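PDB 2NYG: YokD protein from Bacillus subtilis, which probably transfers an acetyl group from acetyl-coenzyme A to an amino group of aminoglycoside-like substrates and may contribute to antibiotic resistance. Local coordinates for residues 169-178 against 242-253. Sequence-based numbering, arbitrary orientation.
Sequences SYVLLLGADF and VGSANCRLFSLT
The guanidinium of Arg-248 lies flat against the ring of Phe-178, the two planes only 3° apart, with CE1 of Phe-178 3.5 Å from NE of Arg-248. An arginine suits this place because its flat cation can cover an aromatic face while its edge stays available. At that edge NH2 of Arg-248 makes a salt bridge of 2.8 Å with OD1 of Asp-177, a weak hydrogen bond at an N-H...O angle of 129°, and CD1 of Leu-173 also lies there. OD1 of Asp-177 further accepts the backbone N of Phe-178 on its anti lone pair, which ties the carboxylate to the backbone of the residue that carries the ring.

The Phe-250 ring receives CB of Val-171 over one face, 3.8 Å from the ring centroid in a CH-pi contact, and CD1 of Leu-173 at its edge. Its first torsion (chi1 58°) sets CG between the backbone N and carbonyl carbon and lays the ring beside the branched valine of the partner strand. Phe-178 meets the Phe-250 ring obliquely.

Beneath these groups, strands 170-174 and 245-251 pair antiparallel, Val-171 with Phe-250 and Leu-173 with Arg-248 being hydrogen-bonded pairs. Leu-172, Leu-174, Cys-247 and Leu-249 share the other, buried face, which suits branched apolar chains and a small thiol; CD1 of Leu-174 reaches SG of Cys-247 (3.5 Å) and CB of Val-242 (3.6 Å). Gly-175, with positive phi, suits a place where a CB would meet the carbonyl O of Leu-174; its CA packs on CB of Ala-245.

Strand 170-174 is flanked by parallel strand 32-37 and strand 245-251 by antiparallel strand 238-242, within a mixed sheet. Helix 15-25 packs on Val-242 and Leu-249; across the sheet, helix 224-234 meets Phe-178, and its Glu-232 forms a salt bridge with Arg-248. Beyond Gly-175, Ala-176 touches coenzyme A, while Ser-251 N-caps helix 252-268.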
loop_
_atom_site.group_PDB
_atom_site.type_symbol
_atom_site.label_atom_id
_atom_site.label_comp_id
_atom_site.label_asym_id
_atom_site.label_seq_id
_atom_site.Cartn_x
_atom_site.Cartn_y
_atom_site.Cartn_z
ATOM N N SER A 169 -11.575 15.659 19.600
ATOM C CA SER A 169 -10.975 15.175 18.353
ATOM C C SER A 169 -11.212 16.157 17.233
ATOM O O SER A 169 -12.184 16.902 17.249
ATOM C CB SER A 169 -11.596 13.853 17.925
ATOM O OG SER A 169 -11.206 12.804 18.782
ATOM N N TYR A 170 -10.340 16.163 16.242
ATOM C CA TYR A 170 -10.556 17.054 15.121
ATOM C C TYR A 170 -10.544 16.259 13.842
ATOM O O TYR A 170 -9.995 15.159 13.791
ATOM C CB TYR A 170 -9.477 18.141 15.055
ATOM C CG TYR A 170 -9.503 19.100 16.221
ATOM C CD1 TYR A 170 -9.021 18.717 17.469
ATOM C CD2 TYR A 170 -10.051 20.371 16.089
ATOM C CE1 TYR A 170 -9.084 19.577 18.561
ATOM C CE2 TYR A 170 -10.120 21.247 17.175
ATOM C CZ TYR A 170 -9.630 20.846 18.409
ATOM O OH TYR A 170 -9.629 21.723 19.471
ATOM N N VAL A 171 -11.176 16.807 12.816
ATOM C CA VAL A 171 -11.188 16.174 11.511
ATOM C C VAL A 171 -10.259 17.028 10.655
ATOM O O VAL A 171 -10.216 18.244 10.799
ATOM C CB VAL A 171 -12.603 16.166 10.881
ATOM C CG1 VAL A 171 -12.551 15.534 9.496
ATOM C CG2 VAL A 171 -13.555 15.398 11.749
ATOM N N LEU A 172 -9.478 16.395 9.797
ATOM C CA LEU A 172 -8.583 17.141 8.931
ATOM C C LEU A 172 -8.834 16.702 7.503
ATOM O O LEU A 172 -8.594 15.555 7.149
ATOM C CB LEU A 172 -7.115 16.884 9.284
ATOM C CG LEU A 172 -6.116 17.391 8.234
ATOM C CD1 LEU A 172 -6.279 18.882 8.063
ATOM C CD2 LEU A 172 -4.698 17.061 8.636
ATOM N N LEU A 173 -9.352 17.607 6.691
ATOM C CA LEU A 173 -9.587 17.286 5.307
ATOM C C LEU A 173 -8.380 17.883 4.609
ATOM O O LEU A 173 -8.254 19.097 4.470
ATOM C CB LEU A 173 -10.892 17.920 4.811
ATOM C CG LEU A 173 -12.159 17.469 5.543
ATOM C CD1 LEU A 173 -13.362 18.198 4.992
ATOM C CD2 LEU A 173 -12.337 15.988 5.394
ATOM N N LEU A 174 -7.469 17.006 4.212
ATOM C CA LEU A 174 -6.238 17.404 3.540
ATOM C C LEU A 174 -6.428 17.155 2.052
ATOM O O LEU A 174 -6.159 16.077 1.531
ATOM C CB LEU A 174 -5.077 16.591 4.118
ATOM C CG LEU A 174 -3.646 16.638 3.610
ATOM C CD1 LEU A 174 -3.225 18.019 3.214
ATOM C CD2 LEU A 174 -2.778 16.106 4.728
ATOM N N GLY A 175 -6.919 18.169 1.370
ATOM C CA GLY A 175 -7.157 17.999 -0.038
ATOM C C GLY A 175 -8.496 17.336 -0.297
ATOM O O GLY A 175 -8.853 17.157 -1.445
ATOM N N ALA A 176 -9.237 16.969 0.745
ATOM C CA ALA A 176 -10.549 16.343 0.553
ATOM C C ALA A 176 -11.677 17.276 0.947
ATOM O O ALA A 176 -11.465 18.263 1.640
ATOM C CB ALA A 176 -10.658 15.077 1.362
ATOM N N ASP A 177 -12.885 16.950 0.510
ATOM C CA ASP A 177 -14.049 17.760 0.843
ATOM C C ASP A 177 -14.902 17.018 1.869
ATOM O O ASP A 177 -14.541 15.934 2.328
ATOM C CB ASP A 177 -14.887 18.067 -0.406
ATOM C CG ASP A 177 -15.532 19.453 -0.354
ATOM O OD1 ASP A 177 -16.014 19.867 0.730
ATOM O OD2 ASP A 177 -15.562 20.126 -1.406
ATOM N N PHE A 178 -16.036 17.610 2.214
ATOM C CA PHE A 178 -16.951 17.037 3.187
ATOM C C PHE A 178 -17.538 15.676 2.844
ATOM O O PHE A 178 -17.844 14.881 3.733
ATOM C CB PHE A 178 -18.077 18.015 3.442
ATOM C CG PHE A 178 -17.661 19.210 4.237
ATOM C CD1 PHE A 178 -17.726 20.489 3.687
ATOM C CD2 PHE A 178 -17.222 19.061 5.551
ATOM C CE1 PHE A 178 -17.364 21.605 4.439
ATOM C CE2 PHE A 178 -16.857 20.165 6.309
ATOM C CZ PHE A 178 -16.930 21.443 5.755
ATOM N N VAL A 242 -2.100 23.252 2.592
ATOM C CA VAL A 242 -1.000 22.371 2.972
ATOM C C VAL A 242 -0.398 22.015 1.621
ATOM O O VAL A 242 -0.843 21.080 0.944
ATOM C CB VAL A 242 -1.489 21.102 3.678
ATOM C CG1 VAL A 242 -0.359 20.116 3.803
ATOM C CG2 VAL A 242 -2.011 21.456 5.046
ATOM N N GLY A 243 0.610 22.780 1.222
ATOM C CA GLY A 243 1.201 22.572 -0.085
ATOM C C GLY A 243 0.265 23.280 -1.052
ATOM O O GLY A 243 -0.001 24.476 -0.904
ATOM N N SER A 244 -0.257 22.571 -2.043
ATOM C CA SER A 244 -1.179 23.228 -2.959
ATOM C C SER A 244 -2.610 22.730 -2.728
ATOM O O SER A 244 -3.532 23.097 -3.454
ATOM C CB SER A 244 -0.739 23.021 -4.415
ATOM O OG SER A 244 -0.722 21.658 -4.759
ATOM N N ALA A 245 -2.793 21.919 -1.686
ATOM C CA ALA A 245 -4.103 21.379 -1.341
ATOM C C ALA A 245 -4.839 22.285 -0.374
ATOM O O ALA A 245 -4.239 22.879 0.510
ATOM C CB ALA A 245 -3.957 19.997 -0.730
ATOM N N ASN A 246 -6.152 22.378 -0.555
ATOM C CA ASN A 246 -7.010 23.206 0.296
ATOM C C ASN A 246 -7.471 22.375 1.460
ATOM O O ASN A 246 -8.031 21.296 1.278
ATOM C CB ASN A 246 -8.222 23.706 -0.492
ATOM C CG ASN A 246 -7.849 24.745 -1.514
ATOM O OD1 ASN A 246 -8.041 24.548 -2.711
ATOM N ND2 ASN A 246 -7.303 25.863 -1.047
ATOM N N CYS A 247 -7.259 22.877 2.663
ATOM C CA CYS A 247 -7.634 22.093 3.829
ATOM C C CYS A 247 -8.488 22.788 4.871
ATOM O O CYS A 247 -8.547 24.018 4.956
ATOM C CB CYS A 247 -6.373 21.589 4.542
ATOM S SG CYS A 247 -5.079 20.920 3.490
ATOM N N ARG A 248 -9.167 21.979 5.670
ATOM C CA ARG A 248 -9.913 22.530 6.763
ATOM C C ARG A 248 -9.829 21.586 7.928
ATOM O O ARG A 248 -9.820 20.374 7.764
ATOM C CB ARG A 248 -11.357 22.856 6.391
ATOM C CG ARG A 248 -12.144 21.822 5.693
ATOM C CD ARG A 248 -13.424 22.497 5.243
ATOM N NE ARG A 248 -13.947 21.931 4.003
ATOM C CZ ARG A 248 -14.313 22.651 2.947
ATOM N NH1 ARG A 248 -14.217 23.974 2.972
ATOM N NH2 ARG A 248 -14.765 22.041 1.864
ATOM N N LEU A 249 -9.699 22.172 9.109
ATOM C CA LEU A 249 -9.592 21.420 10.343
ATOM C C LEU A 249 -10.733 21.884 11.226
ATOM O O LEU A 249 -10.913 23.088 11.408
ATOM C CB LEU A 249 -8.248 21.719 11.024
ATOM C CG LEU A 249 -8.103 21.126 12.428
ATOM C CD1 LEU A 249 -7.899 19.623 12.334
ATOM C CD2 LEU A 249 -6.950 21.765 13.150
ATOM N N PHE A 250 -11.503 20.942 11.762
ATOM C CA PHE A 250 -12.620 21.277 12.642
ATOM C C PHE A 250 -12.889 20.222 13.703
ATOM O O PHE A 250 -12.338 19.126 13.668
ATOM C CB PHE A 250 -13.887 21.524 11.821
ATOM C CG PHE A 250 -14.289 20.364 10.961
ATOM C CD1 PHE A 250 -14.994 19.289 11.497
ATOM C CD2 PHE A 250 -13.982 20.356 9.600
ATOM C CE1 PHE A 250 -15.392 18.226 10.690
ATOM C CE2 PHE A 250 -14.377 19.300 8.786
ATOM C CZ PHE A 250 -15.084 18.234 9.332
ATOM N N SER A 251 -13.745 20.580 14.652
ATOM C CA SER A 251 -14.122 19.701 15.754
ATOM C C SER A 251 -14.975 18.527 15.262
ATOM O O SER A 251 -15.924 18.720 14.512
ATOM C CB SER A 251 -14.897 20.511 16.784
ATOM O OG SER A 251 -15.339 19.676 17.831
ATOM N N LEU A 252 -14.633 17.313 15.675
ATOM C CA LEU A 252 -15.381 16.157 15.229
ATOM C C LEU A 252 -16.696 16.093 15.984
ATOM O O LEU A 252 -17.762 15.923 15.386
ATOM C CB LEU A 252 -14.566 14.880 15.429
ATOM C CG LEU A 252 -15.162 13.535 14.988
ATOM C CD1 LEU A 252 -14.075 12.540 14.715
ATOM C CD2 LEU A 252 -16.092 13.008 16.063
ATOM N N THR A 253 -16.616 16.254 17.307
ATOM C CA THR A 253 -17.794 16.250 18.165
ATOM C C THR A 253 -18.798 17.313 17.704
ATOM O O THR A 253 -20.007 17.097 17.703
ATOM C CB THR A 253 -17.393 16.541 19.601
ATOM O OG1 THR A 253 -16.455 15.550 20.032
ATOM C CG2 THR A 253 -18.593 16.515 20.500
#